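Dihydropteroate synthase (Xanthomonas albilineans, PDB 6Q62) probably catalyses the condensation of para-aminobenzoate with 6-hydroxymethyl-7,8-dihydropterin diphosphate to give 7,8-dihydropteroate, a precursor of folate. Local coordinates at residues A[26-31]-A[80-85]; A[124-129]-A[167-172]; A[252-257]-A[273-278]. One frame throughout, in Å; residues are numbered along the deposited sequence.

Contact 1: A[26-31]-A[80-85]; sequences VNVTPD and LRRVIP. With SO4 (sulfate ion), chain H.
Arg82 reaches from its helix across the backbone of Val28, the two side chains running past one another and pointing opposite ways. CG of Arg82 stands anti to its own carbonyl carbon (chi1 -67°) and the chain runs extended to NE, which lays the methylenes along the Val28 carbonyl: Val28 O sits 3.3 Å from Arg82 CD. No hydrogen bond joins the segments, and Val28 O, although buried, has no polar partner in the model. Val28 in turn directs CG1 back at the helix, 3.8 Å from Arg82 CB. In this TIM-barrel enzyme the arginine joins helix 76-93 to the loop leaving the C-terminal end of strand 21-27. The Pro30 and Arg82 side chains cross nearly at right angles, and Pro30 CD lies over one guanidinium face, 3.9 Å from Arg82 NH2. The methyl CG2 of Thr29 approaches obliquely, 3.8 Å from Arg82 NH1. Outside partners fix the group's rotation: Glu78 forms a salt bridge with NE, and Gly64 O accepts a bond from NH1. Asn27, ending strand 21-27, donates from ND2 to O1 of a sulfate probably from the crystallisation liquor (3.0 Å); Arg261 and His263 also bind this ion.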
loop_
_atom_site.group_PDB
_atom_site.type_symbol
_atom_site.label_atom_id
_atom_site.label_comp_id
_atom_site.label_asym_id
_atom_site.label_seq_id
_atom_site.Cartn_x
_atom_site.Cartn_y
_atom_site.Cartn_z
ATOM N N VAL A 26 -15.413 5.912 -12.720
ATOM C CA VAL A 26 -16.176 7.128 -12.984
ATOM C C VAL A 26 -17.656 6.782 -12.857
ATOM O O VAL A 26 -18.261 6.270 -13.801
ATOM C CB VAL A 26 -15.838 7.801 -14.345
ATOM C CG1 VAL A 26 -16.652 9.091 -14.548
ATOM C CG2 VAL A 26 -14.347 8.064 -14.464
ATOM N N ASN A 27 -18.249 7.033 -11.672
ATOM C CA ASN A 27 -19.665 6.761 -11.471
ATOM C C ASN A 27 -20.473 7.991 -11.856
ATOM O O ASN A 27 -20.178 9.103 -11.412
ATOM C CB ASN A 27 -19.943 6.345 -10.035
ATOM C CG ASN A 27 -19.473 4.955 -9.700
ATOM O OD1 ASN A 27 -19.564 4.021 -10.504
ATOM N ND2 ASN A 27 -18.983 4.786 -8.493
ATOM N N VAL A 28 -21.462 7.793 -12.722
ATOM C CA VAL A 28 -22.298 8.905 -13.170
ATOM C C VAL A 28 -23.636 8.732 -12.474
ATOM O O VAL A 28 -24.585 8.220 -13.058
ATOM C CB VAL A 28 -22.475 8.976 -14.714
ATOM C CG1 VAL A 28 -23.061 10.339 -15.135
ATOM C CG2 VAL A 28 -21.167 8.687 -15.443
ATOM N N THR A 29 -23.699 9.097 -11.202
ATOM C CA THR A 29 -24.951 8.983 -10.451
ATOM C C THR A 29 -25.072 10.269 -9.634
ATOM O O THR A 29 -24.054 10.755 -9.122
ATOM C CB THR A 29 -24.983 7.737 -9.515
ATOM O OG1 THR A 29 -23.911 7.816 -8.583
ATOM C CG2 THR A 29 -24.917 6.392 -10.268
ATOM N N PRO A 30 -26.271 10.855 -9.494
ATOM C CA PRO A 30 -26.387 12.070 -8.649
ATOM C C PRO A 30 -25.819 11.900 -7.229
ATOM O O PRO A 30 -25.210 12.832 -6.707
ATOM C CB PRO A 30 -27.890 12.345 -8.635
ATOM C CG PRO A 30 -28.401 11.712 -9.909
ATOM C CD PRO A 30 -27.579 10.455 -10.048
ATOM N N ASP A 31 -25.952 10.693 -6.632
ATOM C CA ASP A 31 -25.454 10.389 -5.278
ATOM C C ASP A 31 -23.916 10.333 -5.186
ATOM O O ASP A 31 -23.363 10.377 -4.086
ATOM C CB ASP A 31 -26.095 9.104 -4.719
ATOM N N LEU A 80 -28.696 5.622 -20.211
ATOM C CA LEU A 80 -28.142 6.274 -21.407
ATOM C C LEU A 80 -27.939 7.758 -21.183
ATOM O O LEU A 80 -26.918 8.317 -21.589
ATOM C CB LEU A 80 -29.075 6.053 -22.617
ATOM C CG LEU A 80 -29.141 4.623 -23.153
ATOM C CD1 LEU A 80 -30.333 4.472 -24.145
ATOM C CD2 LEU A 80 -27.814 4.243 -23.833
ATOM N N ARG A 81 -28.918 8.412 -20.527
ATOM C CA ARG A 81 -28.877 9.855 -20.213
ATOM C C ARG A 81 -27.644 10.181 -19.356
ATOM O O ARG A 81 -27.087 11.261 -19.462
ATOM C CB ARG A 81 -30.173 10.231 -19.464
ATOM C CG ARG A 81 -30.517 11.689 -19.309
ATOM C CD ARG A 81 -31.934 11.762 -18.745
ATOM N NE ARG A 81 -32.885 11.436 -19.800
ATOM C CZ ARG A 81 -33.858 10.535 -19.731
ATOM N NH1 ARG A 81 -34.094 9.877 -18.600
ATOM N NH2 ARG A 81 -34.647 10.334 -20.770
ATOM N N ARG A 82 -27.221 9.235 -18.520
ATOM C CA ARG A 82 -26.039 9.413 -17.687
ATOM C C ARG A 82 -24.745 9.136 -18.422
ATOM O O ARG A 82 -23.872 9.985 -18.422
ATOM C CB ARG A 82 -26.117 8.491 -16.474
ATOM C CG ARG A 82 -27.243 8.882 -15.527
ATOM C CD ARG A 82 -27.490 7.782 -14.525
ATOM N NE ARG A 82 -28.586 8.163 -13.626
ATOM C CZ ARG A 82 -28.909 7.505 -12.518
ATOM N NH1 ARG A 82 -28.198 6.452 -12.130
ATOM N NH2 ARG A 82 -29.919 7.917 -11.766
ATOM N N VAL A 83 -24.589 7.923 -19.011
ATOM C CA VAL A 83 -23.281 7.516 -19.527
ATOM C C VAL A 83 -22.950 8.106 -20.892
ATOM O O VAL A 83 -21.778 8.394 -21.121
ATOM C CB VAL A 83 -23.026 5.978 -19.493
ATOM C CG1 VAL A 83 -23.207 5.434 -18.080
ATOM C CG2 VAL A 83 -23.909 5.189 -20.478
ATOM N N ILE A 84 -23.928 8.271 -21.806
ATOM C CA ILE A 84 -23.548 8.722 -23.168
ATOM C C ILE A 84 -22.920 10.114 -23.191
ATOM O O ILE A 84 -21.856 10.261 -23.804
ATOM C CB ILE A 84 -24.727 8.583 -24.178
ATOM C CG1 ILE A 84 -25.245 7.124 -24.230
ATOM C CG2 ILE A 84 -24.351 9.155 -25.586
ATOM C CD1 ILE A 84 -24.165 6.060 -24.574
ATOM N N PRO A 85 -23.490 11.158 -22.541
ATOM C CA PRO A 85 -22.839 12.482 -22.609
ATOM C C PRO A 85 -21.446 12.457 -21.955
ATOM O O PRO A 85 -20.538 13.150 -22.408
ATOM C CB PRO A 85 -23.812 13.402 -21.874
ATOM C CG PRO A 85 -25.084 12.658 -21.786
ATOM C CD PRO A 85 -24.746 11.215 -21.768
HETATM S S SO4 H . -18.355 1.250 -7.334
HETATM O O1 SO4 H . -18.134 2.537 -6.648
HETATM O O2 SO4 H . -19.574 0.600 -6.830
HETATM O O3 SO4 H . -18.525 1.467 -8.815
HETATM O O4 SO4 H . -17.244 0.344 -7.093
#

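Contact 2: A[124-129]-A[167-172]; sequences ALRQPG and HRFLVE
Phe169 presents the edge of its ring to a face of the Arg126 guanidinium, and this is the closest approach of the contact, although it lies at a margin where both residues remain partly exposed. The two side chains meet head-on from their own segments, and their flat groups are steeply inclined, 74° apart. Phe169 CZ lies above the guanidinium plane, toward the border of the group, and approaches Arg126 CZ to 3.6 Å. Arg126 NE, 3.7 Å from the same Phe169 CZ, lies in the plane of the phenyl ring, so the charged group meets ring C-H atoms rather than the aromatic face. Phe169 has CG anti to its backbone N (chi1 176°), which extends the ring from the helix toward the loop. The arginine chain bends at its third torsion (chi3 -73°), turning the guanidinium broadside to that edge.

These residues join two successive beta-alpha units of the TIM barrel: the loop between strand 118-121 and helix 130-137 meets helix 162-179, which follows strand 141-144. Two backbone carbonyls hold the guanidinium in place, Gln123 O accepting from NE and Met146 O from NH2, while His145 packs edge-to-face with the phenyl ring.

On the buried side the spacing is wider and the contact purely apolar. There Ala124 brings its CB obliquely to the ring, 4.0 Å from Phe169 CE2. The backbones stay well apart, the nearest pair being Ala124 CA and Leu170 CA at 8.5 Å, and no hydrogen bond passes between the segments. Just beyond the helical segment, Arg173 donates from NE to Ala124 O, adding a polar tie between loop and helix.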
loop_
_atom_site.group_PDB
_atom_site.type_symbol
_atom_site.label_atom_id
_atom_site.label_comp_id
_atom_site.label_asym_id
_atom_site.label_seq_id
_atom_site.Cartn_x
_atom_site.Cartn_y
_atom_site.Cartn_z
ATOM N N ALA A 124 -21.472 -10.788 -16.988
ATOM C CA ALA A 124 -20.680 -11.674 -17.851
ATOM C C ALA A 124 -21.460 -12.117 -19.125
ATOM O O ALA A 124 -21.438 -13.293 -19.504
ATOM C CB ALA A 124 -20.190 -12.877 -17.068
ATOM N N LEU A 125 -22.132 -11.147 -19.769
ATOM C CA LEU A 125 -22.888 -11.283 -21.027
ATOM C C LEU A 125 -24.090 -12.213 -20.930
ATOM O O LEU A 125 -24.538 -12.741 -21.951
ATOM C CB LEU A 125 -21.973 -11.669 -22.208
ATOM C CG LEU A 125 -20.765 -10.712 -22.431
ATOM C CD1 LEU A 125 -19.875 -11.203 -23.549
ATOM C CD2 LEU A 125 -21.204 -9.281 -22.621
ATOM N N ARG A 126 -24.657 -12.365 -19.717
ATOM C CA ARG A 126 -25.825 -13.216 -19.543
ATOM C C ARG A 126 -27.137 -12.534 -19.900
ATOM O O ARG A 126 -28.140 -13.246 -20.074
ATOM C CB ARG A 126 -25.881 -13.784 -18.115
ATOM C CG ARG A 126 -24.792 -14.833 -17.867
ATOM C CD ARG A 126 -24.888 -15.361 -16.463
ATOM N NE ARG A 126 -24.425 -14.412 -15.438
ATOM C CZ ARG A 126 -24.630 -14.597 -14.143
ATOM N NH1 ARG A 126 -25.295 -15.667 -13.716
ATOM N NH2 ARG A 126 -24.161 -13.727 -13.261
ATOM N N GLN A 127 -27.152 -11.195 -20.040
ATOM C CA GLN A 127 -28.387 -10.496 -20.447
ATOM C C GLN A 127 -28.668 -10.818 -21.927
ATOM O O GLN A 127 -27.772 -10.715 -22.759
ATOM C CB GLN A 127 -28.219 -8.978 -20.242
ATOM C CG GLN A 127 -29.445 -8.107 -20.455
ATOM C CD GLN A 127 -30.561 -8.260 -19.443
ATOM O OE1 GLN A 127 -31.704 -7.926 -19.747
ATOM N NE2 GLN A 127 -30.309 -8.826 -18.262
ATOM N N PRO A 128 -29.915 -11.218 -22.282
ATOM C CA PRO A 128 -30.191 -11.573 -23.683
ATOM C C PRO A 128 -29.818 -10.457 -24.663
ATOM O O PRO A 128 -30.277 -9.312 -24.544
ATOM C CB PRO A 128 -31.696 -11.864 -23.681
ATOM C CG PRO A 128 -31.968 -12.350 -22.269
ATOM C CD PRO A 128 -31.077 -11.459 -21.402
ATOM N N GLY A 129 -28.954 -10.796 -25.596
ATOM C CA GLY A 129 -28.444 -9.873 -26.609
ATOM C C GLY A 129 -27.031 -9.382 -26.327
ATOM O O GLY A 129 -26.373 -8.805 -27.206
ATOM N N HIS A 167 -13.957 -20.015 -10.481
ATOM C CA HIS A 167 -13.154 -20.512 -11.613
ATOM C C HIS A 167 -14.064 -21.204 -12.639
ATOM O O HIS A 167 -13.964 -20.929 -13.821
ATOM C CB HIS A 167 -12.080 -21.514 -11.103
ATOM C CG HIS A 167 -11.134 -22.036 -12.144
ATOM N ND1 HIS A 167 -11.471 -23.110 -12.947
ATOM C CD2 HIS A 167 -9.853 -21.691 -12.400
ATOM C CE1 HIS A 167 -10.409 -23.350 -13.700
ATOM N NE2 HIS A 167 -9.409 -22.528 -13.404
ATOM N N ARG A 168 -14.943 -22.100 -12.170
ATOM C CA ARG A 168 -15.846 -22.873 -13.028
ATOM C C ARG A 168 -16.764 -21.924 -13.804
ATOM O O ARG A 168 -16.894 -22.077 -15.014
ATOM C CB ARG A 168 -16.678 -23.848 -12.162
ATOM C CG ARG A 168 -17.617 -24.757 -12.967
ATOM C CD ARG A 168 -18.259 -25.807 -12.073
ATOM N NE ARG A 168 -19.421 -25.294 -11.338
ATOM C CZ ARG A 168 -19.654 -25.499 -10.043
ATOM N NH1 ARG A 168 -18.791 -26.190 -9.306
ATOM N NH2 ARG A 168 -20.739 -24.995 -9.470
ATOM N N PHE A 169 -17.358 -20.917 -13.109
ATOM C CA PHE A 169 -18.220 -19.932 -13.758
ATOM C C PHE A 169 -17.471 -19.175 -14.870
ATOM O O PHE A 169 -18.007 -18.991 -15.954
ATOM C CB PHE A 169 -18.804 -18.963 -12.733
ATOM C CG PHE A 169 -19.628 -17.845 -13.332
ATOM C CD1 PHE A 169 -20.990 -18.007 -13.557
ATOM C CD2 PHE A 169 -19.043 -16.622 -13.665
ATOM C CE1 PHE A 169 -21.766 -16.953 -14.084
ATOM C CE2 PHE A 169 -19.817 -15.571 -14.171
ATOM C CZ PHE A 169 -21.175 -15.747 -14.386
ATOM N N LEU A 170 -16.243 -18.708 -14.584
ATOM C CA LEU A 170 -15.462 -17.943 -15.579
ATOM C C LEU A 170 -15.048 -18.771 -16.779
ATOM O O LEU A 170 -15.068 -18.247 -17.891
ATOM C CB LEU A 170 -14.273 -17.241 -14.913
ATOM C CG LEU A 170 -14.744 -16.172 -13.893
ATOM C CD1 LEU A 170 -13.582 -15.663 -13.058
ATOM C CD2 LEU A 170 -15.495 -15.017 -14.590
ATOM N N VAL A 171 -14.725 -20.076 -16.587
ATOM C CA VAL A 171 -14.418 -20.982 -17.702
ATOM C C VAL A 171 -15.687 -21.056 -18.610
ATOM O O VAL A 171 -15.593 -20.870 -19.820
ATOM C CB VAL A 171 -14.004 -22.379 -17.163
ATOM C CG1 VAL A 171 -14.086 -23.454 -18.244
ATOM C CG2 VAL A 171 -12.604 -22.336 -16.569
ATOM N N GLU A 172 -16.865 -21.279 -17.994
ATOM C CA GLU A 172 -18.172 -21.329 -18.697
ATOM C C GLU A 172 -18.460 -20.050 -19.493
ATOM O O GLU A 172 -18.883 -20.130 -20.639
ATOM C CB GLU A 172 -19.305 -21.558 -17.703
ATOM C CG GLU A 172 -19.337 -22.981 -17.177
ATOM C CD GLU A 172 -20.181 -23.238 -15.945
ATOM O OE1 GLU A 172 -20.818 -22.290 -15.429
ATOM O OE2 GLU A 172 -20.188 -24.402 -15.484
#

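Contact 3: A[252-257]-A[273-278]; sequences AAQRGA and TVWQAV
Trp275 receives the Gln254 side chain over one face of its indole. Gln254 CG makes a CH-pi contact, 4.0 Å from the centroid of the five-membered ring and 28° off its normal. Beyond CG the glutamine continues extended, bringing NE2 to 3.7 Å from Trp275 CD1, with the amide and ring planes 74° apart. The six-membered ring meets Ala253, the residue before Gln254: Ala253 CB lies 3.9 Å from Trp275 CZ3, while Ala253 O approaches Trp275 CH2 obliquely at 3.7 Å. With CG anti to the backbone N (chi1 171°), Trp275 projects its ring from helix 265-279 toward helix 242-254. These last two helices of the TIM barrel are separated along the chain by strand 259-262, and the tryptophan meets helix 242-254 at its last two residues. A Schellman motif closes that end, with Gly256 at C-prime: Ala257 N bonds to Ala252 O at 2.9 Å, and Gly256 N to Ala253 O at 3.2 Å. Pro20, from the loop before strand 21-27, touches both Ala253 and Trp275. The amide of Gln254 is held at the dimer interface, where NE2 donates to OE1 of Gln254 of the second subunit, and Leu251 of that subunit packs on the same side chain.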
loop_
_atom_site.group_PDB
_atom_site.type_symbol
_atom_site.label_atom_id
_atom_site.label_comp_id
_atom_site.label_asym_id
_atom_site.label_seq_id
_atom_site.Cartn_x
_atom_site.Cartn_y
_atom_site.Cartn_z
ATOM N N ALA A 252 -3.174 -7.934 -5.180
ATOM C CA ALA A 252 -3.787 -8.536 -6.368
ATOM C C ALA A 252 -2.811 -8.519 -7.542
ATOM O O ALA A 252 -2.655 -9.533 -8.253
ATOM C CB ALA A 252 -5.067 -7.772 -6.736
ATOM N N ALA A 253 -2.136 -7.384 -7.739
ATOM C CA ALA A 253 -1.137 -7.230 -8.800
ATOM C C ALA A 253 0.022 -8.233 -8.597
ATOM O O ALA A 253 0.443 -8.900 -9.554
ATOM C CB ALA A 253 -0.615 -5.808 -8.796
ATOM N N GLN A 254 0.480 -8.410 -7.348
ATOM C CA GLN A 254 1.535 -9.393 -7.063
ATOM C C GLN A 254 1.071 -10.811 -7.355
ATOM O O GLN A 254 1.880 -11.666 -7.721
ATOM C CB GLN A 254 1.941 -9.292 -5.588
ATOM C CG GLN A 254 2.665 -7.985 -5.280
ATOM C CD GLN A 254 3.008 -7.892 -3.826
ATOM O OE1 GLN A 254 2.278 -8.385 -2.950
ATOM N NE2 GLN A 254 4.148 -7.268 -3.540
ATOM N N ARG A 255 -0.257 -11.059 -7.222
ATOM C CA ARG A 255 -0.850 -12.366 -7.430
ATOM C C ARG A 255 -1.382 -12.587 -8.858
ATOM O O ARG A 255 -2.058 -13.579 -9.089
ATOM C CB ARG A 255 -1.902 -12.667 -6.361
ATOM C CG ARG A 255 -1.229 -13.088 -5.056
ATOM C CD ARG A 255 -2.027 -12.806 -3.806
ATOM N NE ARG A 255 -1.267 -13.157 -2.602
ATOM C CZ ARG A 255 -0.307 -12.428 -2.035
ATOM N NH1 ARG A 255 0.086 -11.279 -2.586
ATOM N NH2 ARG A 255 0.299 -12.862 -0.939
ATOM N N GLY A 256 -0.980 -11.728 -9.794
ATOM C CA GLY A 256 -1.247 -11.902 -11.213
ATOM C C GLY A 256 -2.266 -10.996 -11.874
ATOM O O GLY A 256 -2.376 -11.022 -13.106
ATOM N N ALA A 257 -3.008 -10.168 -11.103
ATOM C CA ALA A 257 -4.003 -9.289 -11.732
ATOM C C ALA A 257 -3.303 -8.270 -12.641
ATOM O O ALA A 257 -2.259 -7.726 -12.248
ATOM C CB ALA A 257 -4.840 -8.576 -10.672
ATOM N N THR A 273 4.061 1.756 -8.665
ATOM C CA THR A 273 5.340 2.286 -9.167
ATOM C C THR A 273 6.498 1.820 -8.269
ATOM O O THR A 273 7.523 1.352 -8.789
ATOM C CB THR A 273 5.271 3.817 -9.308
ATOM O OG1 THR A 273 4.241 4.122 -10.256
ATOM C CG2 THR A 273 6.590 4.430 -9.782
ATOM N N VAL A 274 6.312 1.882 -6.920
ATOM C CA VAL A 274 7.342 1.437 -5.978
ATOM C C VAL A 274 7.582 -0.048 -6.191
ATOM O O VAL A 274 8.727 -0.489 -6.302
ATOM C CB VAL A 274 6.964 1.765 -4.503
ATOM C CG1 VAL A 274 8.005 1.169 -3.540
ATOM C CG2 VAL A 274 6.850 3.278 -4.302
ATOM N N TRP A 275 6.483 -0.834 -6.273
ATOM C CA TRP A 275 6.585 -2.264 -6.483
ATOM C C TRP A 275 7.293 -2.597 -7.801
ATOM O O TRP A 275 8.168 -3.455 -7.791
ATOM C CB TRP A 275 5.212 -2.930 -6.392
ATOM C CG TRP A 275 5.222 -4.377 -6.809
ATOM C CD1 TRP A 275 5.897 -5.409 -6.221
ATOM C CD2 TRP A 275 4.494 -4.943 -7.901
ATOM N NE1 TRP A 275 5.651 -6.585 -6.903
ATOM C CE2 TRP A 275 4.774 -6.329 -7.927
ATOM C CE3 TRP A 275 3.632 -4.413 -8.855
ATOM C CZ2 TRP A 275 4.224 -7.187 -8.886
ATOM C CZ3 TRP A 275 3.082 -5.265 -9.801
ATOM C CH2 TRP A 275 3.380 -6.635 -9.809
ATOM N N GLN A 276 6.953 -1.881 -8.898
ATOM C CA GLN A 276 7.598 -2.105 -10.196
ATOM C C GLN A 276 9.121 -1.927 -10.067
ATOM O O GLN A 276 9.860 -2.732 -10.619
ATOM C CB GLN A 276 7.050 -1.157 -11.268
ATOM C CG GLN A 276 5.792 -1.646 -11.965
ATOM C CD GLN A 276 6.001 -2.865 -12.840
ATOM O OE1 GLN A 276 6.773 -2.850 -13.806
ATOM N NE2 GLN A 276 5.303 -3.944 -12.521
ATOM N N ALA A 277 9.577 -0.858 -9.386
ATOM C CA ALA A 277 11.028 -0.582 -9.207
ATOM C C ALA A 277 11.715 -1.743 -8.502
ATOM O O ALA A 277 12.788 -2.169 -8.903
ATOM C CB ALA A 277 11.236 0.700 -8.420
ATOM N N VAL A 278 11.081 -2.281 -7.458
ATOM C CA VAL A 278 11.606 -3.383 -6.666
ATOM C C VAL A 278 11.613 -4.679 -7.471
ATOM O O VAL A 278 12.624 -5.377 -7.490
ATOM C CB VAL A 278 10.806 -3.502 -5.341
ATOM C CG1 VAL A 278 11.110 -4.799 -4.600
ATOM C CG2 VAL A 278 11.053 -2.287 -4.457
#

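All three contacts belong to the helical and loop periphery of one barrel, but they share no helix or strand and do not touch. Contacts 1 and 2 are partly buried and alike in plan: each sets a loop following a barrel strand against a helix and involves an arginine, supplied by the helix in contact 1 and by the loop in contact 2, where it meets a phenyl ring. Contact 3 is buried, pairs two helices and rests on an indole instead of a guanidinium. It lies on the opposite side of the chain's centre from contact 1, their centres about 32 Å apart. Of the three, contact 3 alone is touched by the second subunit.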